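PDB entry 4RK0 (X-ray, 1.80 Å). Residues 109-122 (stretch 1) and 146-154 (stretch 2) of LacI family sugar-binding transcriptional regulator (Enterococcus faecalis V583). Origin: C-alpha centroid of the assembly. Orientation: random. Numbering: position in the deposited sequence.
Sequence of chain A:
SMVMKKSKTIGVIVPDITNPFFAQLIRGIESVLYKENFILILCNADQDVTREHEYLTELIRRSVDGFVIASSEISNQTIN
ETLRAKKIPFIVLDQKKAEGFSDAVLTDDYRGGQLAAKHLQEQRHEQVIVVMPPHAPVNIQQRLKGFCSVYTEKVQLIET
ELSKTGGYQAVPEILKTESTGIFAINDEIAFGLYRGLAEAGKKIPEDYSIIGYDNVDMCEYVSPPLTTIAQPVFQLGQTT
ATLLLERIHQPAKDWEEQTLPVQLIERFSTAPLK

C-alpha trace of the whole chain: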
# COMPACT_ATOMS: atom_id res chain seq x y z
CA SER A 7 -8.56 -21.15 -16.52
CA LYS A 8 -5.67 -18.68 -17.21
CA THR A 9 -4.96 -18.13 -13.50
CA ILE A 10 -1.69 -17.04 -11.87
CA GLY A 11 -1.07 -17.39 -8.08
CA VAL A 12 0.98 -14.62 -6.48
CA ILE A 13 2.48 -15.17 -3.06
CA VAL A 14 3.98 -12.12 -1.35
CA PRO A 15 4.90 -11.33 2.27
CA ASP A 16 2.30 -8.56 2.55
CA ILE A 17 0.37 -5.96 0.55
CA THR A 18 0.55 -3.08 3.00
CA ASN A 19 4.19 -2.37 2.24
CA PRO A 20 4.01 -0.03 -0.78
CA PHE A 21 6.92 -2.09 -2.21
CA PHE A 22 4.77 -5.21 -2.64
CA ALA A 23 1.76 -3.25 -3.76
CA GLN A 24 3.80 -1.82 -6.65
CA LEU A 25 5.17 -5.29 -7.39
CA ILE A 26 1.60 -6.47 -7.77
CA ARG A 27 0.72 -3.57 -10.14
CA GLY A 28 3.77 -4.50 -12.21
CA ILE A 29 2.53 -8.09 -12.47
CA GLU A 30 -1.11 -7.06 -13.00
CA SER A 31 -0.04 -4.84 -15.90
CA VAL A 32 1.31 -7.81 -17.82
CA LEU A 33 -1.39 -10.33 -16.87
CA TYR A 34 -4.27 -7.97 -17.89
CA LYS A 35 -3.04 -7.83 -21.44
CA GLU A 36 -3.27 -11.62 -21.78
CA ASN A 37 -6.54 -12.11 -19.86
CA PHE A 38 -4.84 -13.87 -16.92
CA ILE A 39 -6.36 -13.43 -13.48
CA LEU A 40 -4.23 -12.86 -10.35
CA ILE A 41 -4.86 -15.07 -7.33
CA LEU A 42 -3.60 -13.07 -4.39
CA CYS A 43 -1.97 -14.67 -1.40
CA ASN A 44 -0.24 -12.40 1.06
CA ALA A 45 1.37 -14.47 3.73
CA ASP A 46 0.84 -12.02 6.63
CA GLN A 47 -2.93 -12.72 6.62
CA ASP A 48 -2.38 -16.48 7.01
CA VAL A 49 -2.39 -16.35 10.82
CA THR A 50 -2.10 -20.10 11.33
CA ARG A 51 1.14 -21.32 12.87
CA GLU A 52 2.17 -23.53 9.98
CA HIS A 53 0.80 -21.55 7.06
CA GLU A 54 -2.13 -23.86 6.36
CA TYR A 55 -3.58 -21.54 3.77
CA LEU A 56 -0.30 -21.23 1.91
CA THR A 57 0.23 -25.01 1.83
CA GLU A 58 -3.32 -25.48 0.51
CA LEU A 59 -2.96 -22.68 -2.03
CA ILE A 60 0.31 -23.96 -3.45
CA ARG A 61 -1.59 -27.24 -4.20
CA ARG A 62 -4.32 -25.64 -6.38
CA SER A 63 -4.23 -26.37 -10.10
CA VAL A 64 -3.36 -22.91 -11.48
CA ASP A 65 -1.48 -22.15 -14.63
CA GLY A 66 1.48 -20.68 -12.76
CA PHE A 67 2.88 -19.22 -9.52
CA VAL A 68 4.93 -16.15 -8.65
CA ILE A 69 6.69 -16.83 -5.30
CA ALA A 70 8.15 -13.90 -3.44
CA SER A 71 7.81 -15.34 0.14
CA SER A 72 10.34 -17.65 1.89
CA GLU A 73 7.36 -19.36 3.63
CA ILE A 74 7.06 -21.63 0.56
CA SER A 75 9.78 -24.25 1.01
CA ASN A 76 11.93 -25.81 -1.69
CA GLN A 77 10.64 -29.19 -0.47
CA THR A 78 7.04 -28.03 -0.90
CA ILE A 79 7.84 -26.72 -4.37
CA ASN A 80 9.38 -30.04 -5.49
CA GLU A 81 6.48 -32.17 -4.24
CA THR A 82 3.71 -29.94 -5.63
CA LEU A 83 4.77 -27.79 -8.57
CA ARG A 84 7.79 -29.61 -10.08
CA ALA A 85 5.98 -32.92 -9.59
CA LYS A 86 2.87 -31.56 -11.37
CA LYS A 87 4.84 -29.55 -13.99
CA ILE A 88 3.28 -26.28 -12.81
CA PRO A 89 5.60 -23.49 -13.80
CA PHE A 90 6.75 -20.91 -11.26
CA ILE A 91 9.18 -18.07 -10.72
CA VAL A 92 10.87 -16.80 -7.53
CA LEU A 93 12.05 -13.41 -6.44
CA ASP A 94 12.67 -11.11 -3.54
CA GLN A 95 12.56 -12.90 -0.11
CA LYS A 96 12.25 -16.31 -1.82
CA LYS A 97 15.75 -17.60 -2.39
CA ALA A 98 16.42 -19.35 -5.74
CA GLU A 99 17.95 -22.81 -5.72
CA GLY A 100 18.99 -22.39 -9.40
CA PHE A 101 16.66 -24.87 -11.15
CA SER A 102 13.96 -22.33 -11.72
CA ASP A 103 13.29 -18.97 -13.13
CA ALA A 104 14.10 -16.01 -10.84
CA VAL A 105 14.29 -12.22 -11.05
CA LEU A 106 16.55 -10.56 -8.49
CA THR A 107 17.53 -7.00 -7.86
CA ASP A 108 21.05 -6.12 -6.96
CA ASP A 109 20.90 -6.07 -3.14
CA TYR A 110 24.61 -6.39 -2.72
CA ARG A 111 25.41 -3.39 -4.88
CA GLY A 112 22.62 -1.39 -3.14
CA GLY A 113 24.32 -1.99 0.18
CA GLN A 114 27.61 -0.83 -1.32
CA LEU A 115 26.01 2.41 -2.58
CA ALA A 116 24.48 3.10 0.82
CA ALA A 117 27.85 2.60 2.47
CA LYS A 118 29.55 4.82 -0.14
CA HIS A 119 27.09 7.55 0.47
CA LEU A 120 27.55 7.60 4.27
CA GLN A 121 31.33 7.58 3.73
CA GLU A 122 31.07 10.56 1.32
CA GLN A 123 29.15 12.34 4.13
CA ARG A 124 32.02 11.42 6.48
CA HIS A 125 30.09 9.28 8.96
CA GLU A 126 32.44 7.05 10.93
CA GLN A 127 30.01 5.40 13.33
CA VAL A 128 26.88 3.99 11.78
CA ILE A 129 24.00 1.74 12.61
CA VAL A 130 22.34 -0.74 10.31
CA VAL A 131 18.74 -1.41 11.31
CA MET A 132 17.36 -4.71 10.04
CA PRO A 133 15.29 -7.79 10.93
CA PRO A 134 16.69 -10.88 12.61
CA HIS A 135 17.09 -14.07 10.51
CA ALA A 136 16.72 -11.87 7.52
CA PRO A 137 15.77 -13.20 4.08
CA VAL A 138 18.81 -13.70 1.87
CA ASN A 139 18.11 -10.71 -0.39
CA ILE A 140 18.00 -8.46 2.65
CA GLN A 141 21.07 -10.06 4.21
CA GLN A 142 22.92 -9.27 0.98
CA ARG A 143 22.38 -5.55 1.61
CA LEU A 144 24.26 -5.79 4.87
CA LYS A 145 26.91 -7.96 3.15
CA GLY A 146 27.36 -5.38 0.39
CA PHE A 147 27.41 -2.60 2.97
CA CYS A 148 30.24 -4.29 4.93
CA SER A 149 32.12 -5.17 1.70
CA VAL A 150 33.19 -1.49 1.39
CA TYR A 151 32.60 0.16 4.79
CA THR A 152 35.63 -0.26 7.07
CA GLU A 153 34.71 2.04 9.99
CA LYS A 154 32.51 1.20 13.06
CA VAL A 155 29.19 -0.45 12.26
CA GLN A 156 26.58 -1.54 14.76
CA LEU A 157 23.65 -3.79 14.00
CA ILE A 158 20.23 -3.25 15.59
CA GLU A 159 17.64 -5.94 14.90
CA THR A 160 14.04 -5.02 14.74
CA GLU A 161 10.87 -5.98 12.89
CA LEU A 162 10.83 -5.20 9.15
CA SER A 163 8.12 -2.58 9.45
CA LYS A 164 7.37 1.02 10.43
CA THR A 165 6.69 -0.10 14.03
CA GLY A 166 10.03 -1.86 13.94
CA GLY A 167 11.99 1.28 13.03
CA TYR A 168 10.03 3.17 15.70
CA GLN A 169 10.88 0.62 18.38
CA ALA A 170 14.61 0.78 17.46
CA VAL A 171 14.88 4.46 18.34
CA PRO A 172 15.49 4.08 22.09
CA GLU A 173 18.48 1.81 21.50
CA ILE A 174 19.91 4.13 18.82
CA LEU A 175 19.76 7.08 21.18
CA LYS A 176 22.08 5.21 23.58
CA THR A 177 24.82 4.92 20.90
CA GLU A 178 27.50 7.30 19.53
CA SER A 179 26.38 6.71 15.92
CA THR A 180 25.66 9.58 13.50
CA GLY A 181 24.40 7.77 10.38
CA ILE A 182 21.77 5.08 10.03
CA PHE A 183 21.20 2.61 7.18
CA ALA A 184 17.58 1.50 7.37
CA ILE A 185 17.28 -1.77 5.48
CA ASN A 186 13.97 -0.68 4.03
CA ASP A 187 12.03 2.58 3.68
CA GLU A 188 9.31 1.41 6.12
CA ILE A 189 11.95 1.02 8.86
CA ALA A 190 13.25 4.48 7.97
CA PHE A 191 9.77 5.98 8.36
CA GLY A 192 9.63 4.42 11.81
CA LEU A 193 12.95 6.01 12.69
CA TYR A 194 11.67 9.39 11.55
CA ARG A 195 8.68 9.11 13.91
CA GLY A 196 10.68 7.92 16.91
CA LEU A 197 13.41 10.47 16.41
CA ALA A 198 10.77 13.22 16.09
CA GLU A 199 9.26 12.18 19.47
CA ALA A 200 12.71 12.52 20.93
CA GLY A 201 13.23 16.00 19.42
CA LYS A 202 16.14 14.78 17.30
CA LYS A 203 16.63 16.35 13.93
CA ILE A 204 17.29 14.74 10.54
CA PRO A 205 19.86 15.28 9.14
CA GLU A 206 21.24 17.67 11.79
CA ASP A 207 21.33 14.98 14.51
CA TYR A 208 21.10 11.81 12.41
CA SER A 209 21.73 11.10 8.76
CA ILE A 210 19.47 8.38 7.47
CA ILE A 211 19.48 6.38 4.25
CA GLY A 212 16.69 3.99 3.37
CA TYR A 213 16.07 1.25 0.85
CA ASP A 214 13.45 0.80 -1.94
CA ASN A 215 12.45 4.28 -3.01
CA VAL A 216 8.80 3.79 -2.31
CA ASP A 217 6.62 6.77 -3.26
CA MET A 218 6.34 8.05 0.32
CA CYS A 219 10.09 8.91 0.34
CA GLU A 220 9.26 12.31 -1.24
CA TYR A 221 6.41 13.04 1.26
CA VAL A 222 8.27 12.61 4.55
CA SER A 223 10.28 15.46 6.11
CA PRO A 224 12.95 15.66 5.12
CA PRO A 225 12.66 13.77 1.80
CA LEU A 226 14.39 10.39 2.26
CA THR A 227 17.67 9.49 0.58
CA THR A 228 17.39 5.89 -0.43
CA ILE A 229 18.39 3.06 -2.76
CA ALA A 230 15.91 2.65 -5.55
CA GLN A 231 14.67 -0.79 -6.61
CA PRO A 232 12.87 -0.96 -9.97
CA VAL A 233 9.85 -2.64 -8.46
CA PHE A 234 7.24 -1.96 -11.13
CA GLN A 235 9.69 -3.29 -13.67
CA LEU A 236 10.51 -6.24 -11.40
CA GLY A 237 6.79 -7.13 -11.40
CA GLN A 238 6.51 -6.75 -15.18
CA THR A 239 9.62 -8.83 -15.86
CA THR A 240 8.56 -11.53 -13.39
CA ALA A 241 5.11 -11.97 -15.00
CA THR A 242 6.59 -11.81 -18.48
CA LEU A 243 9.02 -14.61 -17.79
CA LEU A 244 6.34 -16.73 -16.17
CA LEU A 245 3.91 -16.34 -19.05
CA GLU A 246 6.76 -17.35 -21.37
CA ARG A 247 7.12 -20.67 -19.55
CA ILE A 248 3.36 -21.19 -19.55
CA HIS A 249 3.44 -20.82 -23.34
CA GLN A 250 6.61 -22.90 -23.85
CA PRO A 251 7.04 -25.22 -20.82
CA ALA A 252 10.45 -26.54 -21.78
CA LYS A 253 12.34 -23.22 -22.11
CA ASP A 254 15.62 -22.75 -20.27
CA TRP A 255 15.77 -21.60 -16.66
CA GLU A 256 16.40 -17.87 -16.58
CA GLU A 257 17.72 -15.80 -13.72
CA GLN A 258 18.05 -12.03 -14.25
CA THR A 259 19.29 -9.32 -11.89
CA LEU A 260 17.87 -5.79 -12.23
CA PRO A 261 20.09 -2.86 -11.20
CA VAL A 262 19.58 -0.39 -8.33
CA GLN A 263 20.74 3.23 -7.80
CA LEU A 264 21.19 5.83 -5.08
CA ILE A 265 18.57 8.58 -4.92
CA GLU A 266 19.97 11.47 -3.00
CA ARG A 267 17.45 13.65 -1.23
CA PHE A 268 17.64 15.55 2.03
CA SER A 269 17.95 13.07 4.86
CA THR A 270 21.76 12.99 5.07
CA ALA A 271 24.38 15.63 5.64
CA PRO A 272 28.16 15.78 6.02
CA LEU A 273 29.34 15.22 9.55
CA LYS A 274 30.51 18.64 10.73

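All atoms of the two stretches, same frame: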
# COMPACT_ATOMS: atom_id res chain seq x y z
N ASP A 109 20.87 -6.44 -4.56
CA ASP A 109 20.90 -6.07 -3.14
C ASP A 109 22.29 -5.77 -2.65
O ASP A 109 22.53 -4.85 -1.86
CB ASP A 109 20.27 -7.19 -2.30
CG ASP A 109 18.80 -7.38 -2.60
OD1 ASP A 109 17.97 -6.53 -2.21
OD2 ASP A 109 18.47 -8.36 -3.27
N TYR A 110 23.24 -6.57 -3.11
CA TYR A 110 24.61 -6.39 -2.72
C TYR A 110 25.15 -5.04 -3.14
O TYR A 110 25.79 -4.35 -2.36
CB TYR A 110 25.45 -7.51 -3.37
CG TYR A 110 26.88 -7.57 -2.88
CD1 TYR A 110 27.22 -8.28 -1.73
CD2 TYR A 110 27.90 -6.97 -3.59
CE1 TYR A 110 28.55 -8.38 -1.30
CE2 TYR A 110 29.23 -7.05 -3.16
CZ TYR A 110 29.54 -7.75 -2.01
OH TYR A 110 30.85 -7.83 -1.59
N ARG A 111 24.94 -4.69 -4.40
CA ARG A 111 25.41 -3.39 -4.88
C ARG A 111 24.65 -2.24 -4.17
O ARG A 111 25.23 -1.23 -3.86
CB ARG A 111 25.25 -3.30 -6.40
CG ARG A 111 25.65 -1.99 -7.07
CD ARG A 111 27.10 -1.60 -6.80
NE ARG A 111 27.42 -0.28 -7.35
CZ ARG A 111 28.53 0.41 -7.08
NH1 ARG A 111 28.72 1.61 -7.63
NH2 ARG A 111 29.46 -0.08 -6.26
N GLY A 112 23.37 -2.43 -3.90
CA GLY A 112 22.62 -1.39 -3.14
C GLY A 112 23.25 -1.10 -1.78
O GLY A 112 23.35 0.03 -1.35
N GLY A 113 23.68 -2.16 -1.10
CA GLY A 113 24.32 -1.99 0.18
C GLY A 113 25.63 -1.25 0.06
O GLY A 113 25.95 -0.40 0.90
N GLN A 114 26.38 -1.56 -1.01
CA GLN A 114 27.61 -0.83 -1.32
C GLN A 114 27.36 0.67 -1.56
O GLN A 114 28.08 1.50 -1.07
CB GLN A 114 28.26 -1.42 -2.56
CG GLN A 114 28.91 -2.75 -2.30
CD GLN A 114 29.77 -3.21 -3.48
OE1 GLN A 114 29.51 -2.86 -4.62
NE2 GLN A 114 30.78 -4.01 -3.19
N LEU A 115 26.30 1.00 -2.29
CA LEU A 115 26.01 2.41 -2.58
C LEU A 115 25.62 3.17 -1.34
O LEU A 115 26.00 4.33 -1.19
CB LEU A 115 24.85 2.50 -3.56
CG LEU A 115 25.16 2.10 -4.98
CD1 LEU A 115 23.89 2.05 -5.84
CD2 LEU A 115 26.18 3.03 -5.60
N ALA A 116 24.91 2.50 -0.44
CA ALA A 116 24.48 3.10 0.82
C ALA A 116 25.69 3.40 1.68
O ALA A 116 25.86 4.51 2.18
CB ALA A 116 23.47 2.16 1.53
N ALA A 117 26.56 2.41 1.82
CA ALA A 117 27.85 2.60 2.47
C ALA A 117 28.67 3.75 1.87
O ALA A 117 29.25 4.51 2.62
CB ALA A 117 28.65 1.32 2.43
N LYS A 118 28.71 3.85 0.54
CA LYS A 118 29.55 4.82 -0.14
C LYS A 118 29.00 6.18 0.15
O LYS A 118 29.74 7.12 0.35
CB LYS A 118 29.55 4.65 -1.66
CG LYS A 118 30.50 3.60 -2.23
CD LYS A 118 30.56 3.74 -3.75
CE LYS A 118 31.12 2.50 -4.42
NZ LYS A 118 32.47 2.16 -3.90
N HIS A 119 27.69 6.28 0.16
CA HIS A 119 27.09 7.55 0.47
C HIS A 119 27.42 8.05 1.87
O HIS A 119 27.79 9.22 2.04
CB HIS A 119 25.60 7.46 0.30
CG HIS A 119 24.92 8.74 0.57
ND1 HIS A 119 25.08 9.83 -0.25
CD2 HIS A 119 24.16 9.15 1.61
CE1 HIS A 119 24.40 10.85 0.25
NE2 HIS A 119 23.86 10.46 1.39
N LEU A 120 27.27 7.18 2.88
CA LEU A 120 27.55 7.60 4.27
C LEU A 120 29.03 7.94 4.45
O LEU A 120 29.38 8.87 5.17
CB LEU A 120 27.11 6.57 5.30
CG LEU A 120 25.58 6.39 5.46
CD1 LEU A 120 25.23 5.26 6.40
CD2 LEU A 120 24.93 7.70 5.93
N GLN A 121 29.89 7.21 3.77
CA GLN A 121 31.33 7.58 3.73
C GLN A 121 31.58 8.96 3.09
O GLN A 121 32.35 9.75 3.65
CB GLN A 121 32.11 6.47 2.97
CG GLN A 121 33.60 6.36 3.25
CD GLN A 121 34.24 5.22 2.47
OE1 GLN A 121 33.55 4.32 1.97
NE2 GLN A 121 35.56 5.24 2.36
N GLU A 122 31.00 9.23 1.92
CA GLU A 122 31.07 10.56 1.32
C GLU A 122 30.60 11.69 2.28
O GLU A 122 31.18 12.76 2.31
CB GLU A 122 30.26 10.61 0.02
CG GLU A 122 30.50 11.85 -0.81
CD GLU A 122 29.35 12.12 -1.76
OE1 GLU A 122 29.59 12.08 -2.99
OE2 GLU A 122 28.22 12.37 -1.29
N GLY A 146 26.78 -6.38 1.29
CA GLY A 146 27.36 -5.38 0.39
C GLY A 146 27.82 -4.15 1.14
O GLY A 146 28.88 -3.58 0.85
N PHE A 147 27.03 -3.72 2.13
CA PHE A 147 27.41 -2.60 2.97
C PHE A 147 28.79 -2.84 3.62
O PHE A 147 29.69 -1.98 3.54
CB PHE A 147 26.34 -2.36 4.01
CG PHE A 147 26.51 -1.12 4.80
CD1 PHE A 147 27.30 -1.11 5.94
CD2 PHE A 147 25.89 0.08 4.40
CE1 PHE A 147 27.47 0.05 6.67
CE2 PHE A 147 26.05 1.23 5.14
CZ PHE A 147 26.84 1.23 6.27
N CYS A 148 28.98 -4.01 4.21
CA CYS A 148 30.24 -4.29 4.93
C CYS A 148 31.39 -4.64 3.96
O CYS A 148 32.54 -4.62 4.34
CB CYS A 148 30.03 -5.39 5.97
SG CYS A 148 28.80 -4.87 7.20
N SER A 149 31.07 -4.91 2.70
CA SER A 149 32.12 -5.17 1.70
C SER A 149 33.01 -3.94 1.43
O SER A 149 34.17 -4.09 1.00
CB SER A 149 31.52 -5.69 0.39
OG SER A 149 30.94 -4.65 -0.37
N VAL A 150 32.48 -2.74 1.68
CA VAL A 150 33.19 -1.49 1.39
C VAL A 150 33.34 -0.54 2.57
O VAL A 150 34.22 0.32 2.54
CB VAL A 150 32.53 -0.68 0.26
CG1 VAL A 150 32.56 -1.50 -1.02
CG2 VAL A 150 31.12 -0.26 0.63
N TYR A 151 32.53 -0.71 3.61
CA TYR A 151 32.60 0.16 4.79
C TYR A 151 33.52 -0.45 5.84
O TYR A 151 33.26 -1.55 6.32
CB TYR A 151 31.22 0.38 5.37
CG TYR A 151 31.14 1.56 6.32
CD1 TYR A 151 30.92 2.85 5.83
CD2 TYR A 151 31.26 1.39 7.67
CE1 TYR A 151 30.84 3.93 6.70
CE2 TYR A 151 31.18 2.47 8.54
CZ TYR A 151 30.99 3.73 8.04
OH TYR A 151 30.92 4.77 8.94
N THR A 152 34.58 0.28 6.20
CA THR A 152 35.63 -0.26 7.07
C THR A 152 35.72 0.47 8.40
O THR A 152 36.63 0.19 9.16
CB THR A 152 37.05 -0.21 6.39
OG1 THR A 152 37.51 1.15 6.26
CG2 THR A 152 37.01 -0.80 5.01
N GLU A 153 34.79 1.38 8.68
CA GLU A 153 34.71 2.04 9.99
C GLU A 153 33.71 1.29 10.92
O GLU A 153 33.38 0.15 10.65
CB GLU A 153 34.40 3.52 9.79
CG GLU A 153 35.44 4.20 8.89
CD GLU A 153 34.88 5.36 8.09
OE1 GLU A 153 34.79 5.27 6.84
OE2 GLU A 153 34.51 6.37 8.71
N LYS A 154 33.28 1.91 12.02
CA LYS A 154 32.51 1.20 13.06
C LYS A 154 31.05 1.09 12.66
O LYS A 154 30.41 2.09 12.34
CB LYS A 154 32.65 1.94 14.40
CG LYS A 154 34.10 1.99 14.90
CD LYS A 154 34.45 3.30 15.60
CE LYS A 154 35.91 3.33 16.02
NZ LYS A 154 36.24 4.57 16.77

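Two glycines, Gly113 and Gly146, let the helix of residues 109-122 and the helical segment that begins stretch 2 meet backbone to backbone, their axes approaching to 6.9 Å at an angle of 48°. The CA atoms of Tyr110 and Gly146 lie 4.3 Å apart, and those of Gly113 and Phe147 4.2 Å. Neither glycine position has room for a CB: an ideal one on Gly146 would fall 1.9 Å from Tyr110 O, and one on Gly113 would fall 2.8 Å from Phe147 N. The close approach brings CA-H groups of the second helix onto carbonyl oxygens of the first. Gly146 CA lies 3.3 Å from Tyr110 O, with an angle of 160° at the hydrogen, and Phe147 CA lies 3.4 Å from Gly113 O, with a more bent angle of 136°. These same oxygens also accept the helical hydrogen bonds of Gln114 N and Ala117 N, so the CH contacts supplement the helix's own bonding. Gly146 CA also sits over one face of the Tyr110 ring, 3.8 Å from its centroid and 19° off the normal; the t rotamer of Tyr110 (chi1 -171°) accompanies this placement.

The sole hydrogen bond across the contact runs from Gln114 NE2 to Ser149 OG (2.9 Å, nearly straight at 168°). It is one link in a polar chain: Ser149 OG donates in turn to Gly146 O at 2.6 Å, while Gln114 OE1 accepts from Arg111 NH2 at 3.2 Å. Both ends of the Gln114 amide are thus engaged. Tyr110 OH comes within 3.4 Å of Ser149 OG, but the angle is too poor for a hydrogen bond; its closest approach to that residue is to Ser149 CB, at 3.0 Å.

Further along the first helix, the contact becomes apolar. Phe147 acts as a knob in a hole formed by Gly113, Ala116, Ala117 and Leu120. Ala117 CB lies over one face of its ring, 3.9 Å from the centroid, whereas Leu120 CD1 approaches the ring edge, 4.3 Å from Phe147 CE2. The small Ala117 side chain points toward stretch 2 and touches three of its residues: its CB is 3.6 Å from Phe147 CD2, 3.4 Å from Val150 CG2 and 4.0 Å from Tyr151 CB. Tyr151 turns its ring edge to the first helix, with CD1 4.0 Å from Ala117 O, and its hydroxyl is hydrogen-bonded elsewhere in the structure. At the exposed margin, Gln121 CG packs 3.9 Å from Glu153 OE1 without a hydrogen bond between the two side chains.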